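PDB 5JJP: nonribosomal peptide synthase from Streptomyces sp. MJ635-86F5, which activates an aliphatic beta-amino acid by adenylation with ATP, probably ahead of its transfer to a carrier protein. Local coordinates for residues D96-A99 with A100-A103; V120-L123 with R124-G128; D232-L235 with G236-L240. All coordinates share one frame; numbering follows the deposited sequence.

Contact 1. Residues D96-A99 with A100-A103; sequences DAVA and AFLA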
loop_
_atom_site.group_PDB
_atom_site.type_symbol
_atom_site.label_atom_id
_atom_site.label_comp_id
_atom_site.label_asym_id
_atom_site.label_seq_id
_atom_site.Cartn_x
_atom_site.Cartn_y
_atom_site.Cartn_z
ATOM N N ASP A 96 2.024 -1.107 -16.475
ATOM C CA ASP A 96 0.913 -1.981 -16.886
ATOM C C ASP A 96 0.252 -2.750 -15.729
ATOM O O ASP A 96 -0.986 -2.942 -15.732
ATOM C CB ASP A 96 1.374 -2.962 -17.956
ATOM C CG ASP A 96 1.479 -2.311 -19.351
ATOM O OD1 ASP A 96 0.793 -1.270 -19.562
ATOM O OD2 ASP A 96 2.206 -2.845 -20.233
ATOM N N ALA A 97 1.018 -3.124 -14.718
ATOM C CA ALA A 97 0.438 -3.778 -13.542
ATOM C C ALA A 97 -0.428 -2.771 -12.772
ATOM O O ALA A 97 -1.482 -3.114 -12.212
ATOM C CB ALA A 97 1.529 -4.302 -12.623
ATOM N N VAL A 98 -0.011 -1.502 -12.810
ATOM C CA VAL A 98 -0.826 -0.455 -12.162
ATOM C C VAL A 98 -2.146 -0.277 -12.926
ATOM O O VAL A 98 -3.225 -0.241 -12.333
ATOM C CB VAL A 98 -0.047 0.876 -12.053
ATOM C CG1 VAL A 98 -0.938 1.973 -11.475
ATOM C CG2 VAL A 98 1.214 0.708 -11.213
ATOM N N ALA A 99 -2.067 -0.141 -14.256
ATOM C CA ALA A 99 -3.293 -0.082 -15.070
ATOM C C ALA A 99 -4.217 -1.292 -14.741
ATOM O O ALA A 99 -5.420 -1.139 -14.583
ATOM C CB ALA A 99 -2.966 -0.068 -16.534
ATOM N N ALA A 100 -3.638 -2.477 -14.637
ATOM C CA ALA A 100 -4.424 -3.702 -14.279
ATOM C C ALA A 100 -5.138 -3.615 -12.947
ATOM O O ALA A 100 -6.359 -3.963 -12.858
ATOM C CB ALA A 100 -3.545 -4.903 -14.251
ATOM N N PHE A 101 -4.451 -3.090 -11.920
ATOM C CA PHE A 101 -5.120 -3.026 -10.618
ATOM C C PHE A 101 -6.159 -1.930 -10.578
ATOM O O PHE A 101 -7.232 -2.121 -10.005
ATOM C CB PHE A 101 -4.166 -3.111 -9.417
ATOM C CG PHE A 101 -3.437 -1.848 -9.053
ATOM C CD1 PHE A 101 -2.050 -1.872 -8.943
ATOM C CD2 PHE A 101 -4.118 -0.721 -8.630
ATOM C CE1 PHE A 101 -1.355 -0.754 -8.578
ATOM C CE2 PHE A 101 -3.435 0.387 -8.205
ATOM C CZ PHE A 101 -2.048 0.368 -8.180
ATOM N N LEU A 102 -5.909 -0.844 -11.311
ATOM C CA LEU A 102 -6.911 0.158 -11.497
ATOM C C LEU A 102 -8.141 -0.401 -12.256
ATOM O O LEU A 102 -9.302 -0.017 -11.973
ATOM C CB LEU A 102 -6.326 1.393 -12.219
ATOM C CG LEU A 102 -5.344 2.238 -11.445
ATOM C CD1 LEU A 102 -4.775 3.350 -12.335
ATOM C CD2 LEU A 102 -5.991 2.848 -10.221
ATOM N N ALA A 103 -7.900 -1.216 -13.265
ATOM C CA ALA A 103 -9.014 -1.784 -13.990
ATOM C C ALA A 103 -9.835 -2.666 -13.020
ATOM O O ALA A 103 -11.049 -2.541 -12.954
ATOM C CB ALA A 103 -8.528 -2.602 -15.171
#
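Asp-96 starts the contact with its backbone: its carbonyl O takes the N-H of Ala-100, 2.9 Å from donor N to O. Its carboxylate points off the turn, where OD1 is hydrogen-bonded by Gln-68. One residue on, Ala-97 O accepts Phe-101 N at 3.0 Å, and the same oxygen lies oblique to the Phe-101 ring. Val-98 carries the side-chain part. Its carbonyl receives Leu-102 N in a nearly straight bond (N-H...O 170°), and that oxygen also sits above one face of the Phe-101 ring, offset toward the rim, 3.7 Å from CG. The ring gets there because Phe-101 has chi1 79°, with CG between the backbone N and the carbonyl carbon. This rotamer is uncommon for an aromatic in a helix, and it folds the ring back along the preceding turn. CE1 then lies 3.6 Å from Val-98 CA, and the two side chains run side by side, pointing the same way. Of the valine branches, CG1 meets CZ at 3.8 Å and CG2 meets CE1 at 4.0 Å. CG1 also reaches Leu-102 CD1, more loosely. Ala-99 adds a bond from Ala-103 N to its O, 2.8 Å long. All four are i to i+4 bonds of helix 95-107, which links strands 87-90 and 111-114 as a beta-alpha-beta unit. Ala-99 and Ala-103 pack on Tyr-72 of helix 62-77, Ala-100 and Phe-101 rest on Leu-89 of strand 87-90, and Val-98 and Phe-101 meet helix 232-243.

Contact 2. Residues V120-L123 with R124-G128; sequences VQRL and RTIIG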
loop_
_atom_site.group_PDB
_atom_site.type_symbol
_atom_site.label_atom_id
_atom_site.label_comp_id
_atom_site.label_asym_id
_atom_site.label_seq_id
_atom_site.Cartn_x
_atom_site.Cartn_y
_atom_site.Cartn_z
ATOM N N VAL A 120 4.994 -21.265 -5.054
ATOM C CA VAL A 120 3.816 -21.929 -5.550
ATOM C C VAL A 120 2.927 -22.536 -4.396
ATOM O O VAL A 120 1.705 -22.530 -4.481
ATOM C CB VAL A 120 4.241 -22.957 -6.654
ATOM C CG1 VAL A 120 4.974 -24.132 -6.006
ATOM C CG2 VAL A 120 3.054 -23.498 -7.476
ATOM N N GLN A 121 3.541 -23.034 -3.330
ATOM C CA GLN A 121 2.793 -23.560 -2.211
ATOM C C GLN A 121 1.915 -22.497 -1.567
ATOM O O GLN A 121 0.755 -22.752 -1.239
ATOM C CB GLN A 121 3.729 -24.163 -1.154
ATOM C CG GLN A 121 3.036 -24.506 0.167
ATOM C CD GLN A 121 3.954 -25.241 1.155
ATOM O OE1 GLN A 121 5.192 -25.134 1.100
ATOM N NE2 GLN A 121 3.340 -25.987 2.082
ATOM N N ARG A 122 2.460 -21.307 -1.390
ATOM C CA ARG A 122 1.681 -20.151 -0.864
ATOM C C ARG A 122 0.595 -19.697 -1.819
ATOM O O ARG A 122 -0.529 -19.440 -1.440
ATOM C CB ARG A 122 2.612 -18.975 -0.573
ATOM C CG ARG A 122 1.905 -17.835 0.123
ATOM C CD ARG A 122 2.860 -16.696 0.399
ATOM N NE ARG A 122 2.146 -15.587 1.021
ATOM C CZ ARG A 122 1.713 -15.573 2.284
ATOM N NH1 ARG A 122 1.902 -16.613 3.089
ATOM N NH2 ARG A 122 1.076 -14.504 2.725
ATOM N N LEU A 123 0.941 -19.643 -3.078
ATOM C CA LEU A 123 -0.015 -19.309 -4.115
ATOM C C LEU A 123 -1.186 -20.298 -4.167
ATOM O O LEU A 123 -2.350 -19.897 -4.191
ATOM C CB LEU A 123 0.683 -19.260 -5.461
ATOM C CG LEU A 123 -0.189 -18.911 -6.654
ATOM C CD1 LEU A 123 -0.822 -17.567 -6.382
ATOM C CD2 LEU A 123 0.650 -18.859 -7.918
ATOM N N ARG A 124 -0.894 -21.581 -4.086
ATOM C CA ARG A 124 -1.961 -22.599 -4.004
ATOM C C ARG A 124 -2.805 -22.486 -2.728
ATOM O O ARG A 124 -4.028 -22.718 -2.770
ATOM C CB ARG A 124 -1.410 -24.016 -4.134
ATOM C CG ARG A 124 -1.106 -24.423 -5.565
ATOM C CD ARG A 124 -0.791 -25.934 -5.617
ATOM N NE ARG A 124 0.018 -26.273 -6.783
ATOM C CZ ARG A 124 1.268 -26.756 -6.788
ATOM N NH1 ARG A 124 1.929 -27.024 -5.667
ATOM N NH2 ARG A 124 1.853 -26.987 -7.955
ATOM N N THR A 125 -2.178 -22.096 -1.617
ATOM C CA THR A 125 -2.931 -21.821 -0.379
ATOM C C THR A 125 -3.868 -20.608 -0.586
ATOM O O THR A 125 -5.049 -20.669 -0.214
ATOM C CB THR A 125 -1.991 -21.592 0.836
ATOM O OG1 THR A 125 -1.092 -22.695 0.962
ATOM C CG2 THR A 125 -2.763 -21.481 2.131
ATOM N N ILE A 126 -3.351 -19.523 -1.177
ATOM C CA ILE A 126 -4.184 -18.352 -1.492
ATOM C C ILE A 126 -5.415 -18.764 -2.319
ATOM O O ILE A 126 -6.506 -18.303 -2.086
ATOM C CB ILE A 126 -3.437 -17.272 -2.359
ATOM C CG1 ILE A 126 -2.196 -16.649 -1.684
ATOM C CG2 ILE A 126 -4.383 -16.177 -2.811
ATOM C CD1 ILE A 126 -2.243 -16.569 -0.182
ATOM N N ILE A 127 -5.193 -19.568 -3.351
ATOM C CA ILE A 127 -6.225 -19.908 -4.307
ATOM C C ILE A 127 -7.296 -20.741 -3.660
ATOM O O ILE A 127 -8.468 -20.505 -3.915
ATOM C CB ILE A 127 -5.640 -20.622 -5.551
ATOM C CG1 ILE A 127 -4.768 -19.637 -6.348
ATOM C CG2 ILE A 127 -6.745 -21.178 -6.442
ATOM C CD1 ILE A 127 -4.044 -20.211 -7.549
ATOM N N GLY A 128 -6.925 -21.658 -2.792
ATOM C CA GLY A 128 -7.922 -22.435 -2.070
ATOM C C GLY A 128 -8.707 -21.613 -1.053
ATOM O O GLY A 128 -9.879 -21.837 -0.855
#
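Val-120 and Arg-124 meet because both side chains leave the helix the same way and lie side by side: with CG1 between the backbone N and the carbonyl carbon (chi1 71°), the valine has CG2 anti to the N, while Arg-124 sets CG anti to the carbonyl carbon (chi1 -79°) and runs extended from CG to NE. This brings Val-120 CG2 over the centre of one guanidinium face, 3.7 Å from Arg-124 NH2 and 3.8 Å from CZ, an apolar cover for a flat cation whose NE is hydrogen-bonded to Gly-145 O. Thr-125 makes a different use of the turn. OG1 donates to Gln-121 O at 2.9 Å, and Thr-125 N reaches the same oxygen at 3.0 Å from the opposite face of its plane, so one carbonyl is gripped twice by one residue. All this is the opening of helix 120-130, which follows strand 111-114 and leads into strand 134-138; Leu-123 turns to strand 87-90, between those two in the sheet, and packs on Val-88 and Glu-90. Arg-122 and Ile-126 both touch Phe-186 of strand 181-186. Within the helix, Ile-126 N bonds Arg-122 O at 2.8 Å, and Ile-126 CG1 comes within 3.3 Å of that oxygen. Leu-123 and Ile-127 cross obliquely, CG of the leucine 4.2 Å from CD1 of the isoleucine.

Contact 3. Residues D232-L235 with G236-L240; sequences DFCL and GGIAL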
loop_
_atom_site.group_PDB
_atom_site.type_symbol
_atom_site.label_atom_id
_atom_site.label_comp_id
_atom_site.label_asym_id
_atom_site.label_seq_id
_atom_site.Cartn_x
_atom_site.Cartn_y
_atom_site.Cartn_z
ATOM N N ASP A 232 1.995 -5.167 0.581
ATOM C CA ASP A 232 1.057 -4.090 0.917
ATOM C C ASP A 232 1.637 -2.664 0.688
ATOM O O ASP A 232 0.981 -1.766 0.177
ATOM C CB ASP A 232 0.771 -4.280 2.413
ATOM C CG ASP A 232 -0.345 -3.454 2.887
ATOM O OD1 ASP A 232 -1.293 -3.260 2.104
ATOM O OD2 ASP A 232 -0.276 -2.990 4.032
ATOM N N PHE A 233 2.872 -2.480 1.121
ATOM C CA PHE A 233 3.552 -1.188 1.050
ATOM C C PHE A 233 3.812 -0.718 -0.393
ATOM O O PHE A 233 3.899 0.475 -0.638
ATOM C CB PHE A 233 4.877 -1.291 1.858
ATOM C CG PHE A 233 5.548 0.032 2.154
ATOM C CD1 PHE A 233 4.817 1.221 2.256
ATOM C CD2 PHE A 233 6.954 0.073 2.378
ATOM C CE1 PHE A 233 5.460 2.414 2.522
ATOM C CE2 PHE A 233 7.599 1.266 2.667
ATOM C CZ PHE A 233 6.849 2.436 2.737
ATOM N N CYS A 234 3.909 -1.649 -1.344
ATOM C CA CYS A 234 4.105 -1.300 -2.718
ATOM C C CYS A 234 2.873 -0.627 -3.279
ATOM O O CYS A 234 2.947 0.494 -3.786
ATOM C CB CYS A 234 4.452 -2.520 -3.566
ATOM S SG CYS A 234 4.557 -2.205 -5.337
ATOM N N LEU A 235 1.759 -1.326 -3.236
ATOM C CA LEU A 235 0.497 -0.788 -3.651
ATOM C C LEU A 235 0.163 0.546 -2.928
ATOM O O LEU A 235 -0.245 1.523 -3.559
ATOM C CB LEU A 235 -0.606 -1.837 -3.413
ATOM C CG LEU A 235 -2.023 -1.331 -3.222
ATOM C CD1 LEU A 235 -2.548 -0.755 -4.531
ATOM C CD2 LEU A 235 -2.913 -2.470 -2.723
ATOM N N GLY A 236 0.340 0.563 -1.621
ATOM C CA GLY A 236 0.141 1.782 -0.840
ATOM C C GLY A 236 0.968 2.987 -1.335
ATOM O O GLY A 236 0.459 4.111 -1.385
ATOM N N GLY A 237 2.243 2.739 -1.633
ATOM C CA GLY A 237 3.178 3.773 -1.999
ATOM C C GLY A 237 2.838 4.306 -3.344
ATOM O O GLY A 237 2.854 5.523 -3.580
ATOM N N ILE A 238 2.465 3.414 -4.237
ATOM C CA ILE A 238 2.127 3.816 -5.572
ATOM C C ILE A 238 0.848 4.575 -5.515
ATOM O O ILE A 238 0.728 5.654 -6.144
ATOM C CB ILE A 238 1.982 2.627 -6.500
ATOM C CG1 ILE A 238 3.355 1.992 -6.759
ATOM C CG2 ILE A 238 1.358 3.035 -7.828
ATOM C CD1 ILE A 238 3.268 0.742 -7.612
ATOM N N ALA A 239 -0.101 4.053 -4.743
ATOM C CA ALA A 239 -1.453 4.677 -4.631
ATOM C C ALA A 239 -1.396 6.054 -4.054
ATOM O O ALA A 239 -2.019 6.960 -4.550
ATOM C CB ALA A 239 -2.408 3.827 -3.813
ATOM N N LEU A 240 -0.623 6.204 -3.000
ATOM C CA LEU A 240 -0.557 7.485 -2.360
ATOM C C LEU A 240 0.165 8.497 -3.284
ATOM O O LEU A 240 -0.197 9.651 -3.318
ATOM C CB LEU A 240 0.152 7.366 -1.030
ATOM C CG LEU A 240 0.419 8.700 -0.326
ATOM C CD1 LEU A 240 -0.869 9.414 0.055
ATOM C CD2 LEU A 240 1.313 8.499 0.872
#
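The first turns of helix 232-243, the helix of the beta-alpha-beta crossover between strands 222-225 and 247-250, are tied together where Asp-232 to Leu-235 meet Gly-236 to Ala-239. Asp-232, which opens the helix, is consistent with the aspartate of the A4 core motif of adenylation domains, which in relatives borders the amino-acid pocket; here Asp-232 and Leu-235 both touch Tyr-183 of strand 181-186. The grip is mostly backbone. Asp-232 O receives Gly-236 N at 3.0 Å, with the donor in the carbonyl plane. The next bond, from Gly-237 N to Phe-233 O, has the same length but is bent: the N-H...O angle is 144°, and the donor stands above the carbonyl plane, 39° out of it. Gly-236 and Gly-237 have no side chain and contribute by main chain alone, and the side-chain contact falls to Cys-234 and Ile-238, one turn apart. Both are buried. Cys-234 projects SG away from its own backbone N, chi1 174°, and Ile-238 extends CG1 and CD1 back along the turn to meet it, SG to CD1 3.9 Å. On its way the isoleucine passes beside the carbonyl it is bonded to: its N is 3.0 Å from Cys-234 O and its CG1 3.4 Å from the same oxygen. The sulfur thus meets a methyl on this side, and the Cys-234 side chain also touches Ser-227. The buried Leu-235 faces helix 95-107, and Ala-239 sits against His-208 of helix 201-212. At the end of the run, Ala-239 N lies 2.8 Å from Leu-235 O in a hydrogen bond, with Ala-239 CB 3.2 Å from that same oxygen.

Contacts 1 and 3 are buried and belong to neighbouring helices, each the helix of a beta-alpha-beta crossover; their centres are about 13 Å apart and they touch directly, Phe-101 CZ to Leu-235 CD1 at 3.9 Å and Val-98 CG2 to Ile-238 CG2 at 4.1 Å. Contact 2 stands apart, its centre about 22 Å from that of contact 1 and about 23 Å from that of contact 3, on a partly exposed helix. It shares strand 87-90 with contact 1 and strand 181-186 with contact 3. Over the same helical backbone bonding, contact 2 pairs a polar outer side, threonine hydroxyl and guanidinium, with buried Leu-123 and Ile-126, while contacts 1 and 3 are mainly apolar.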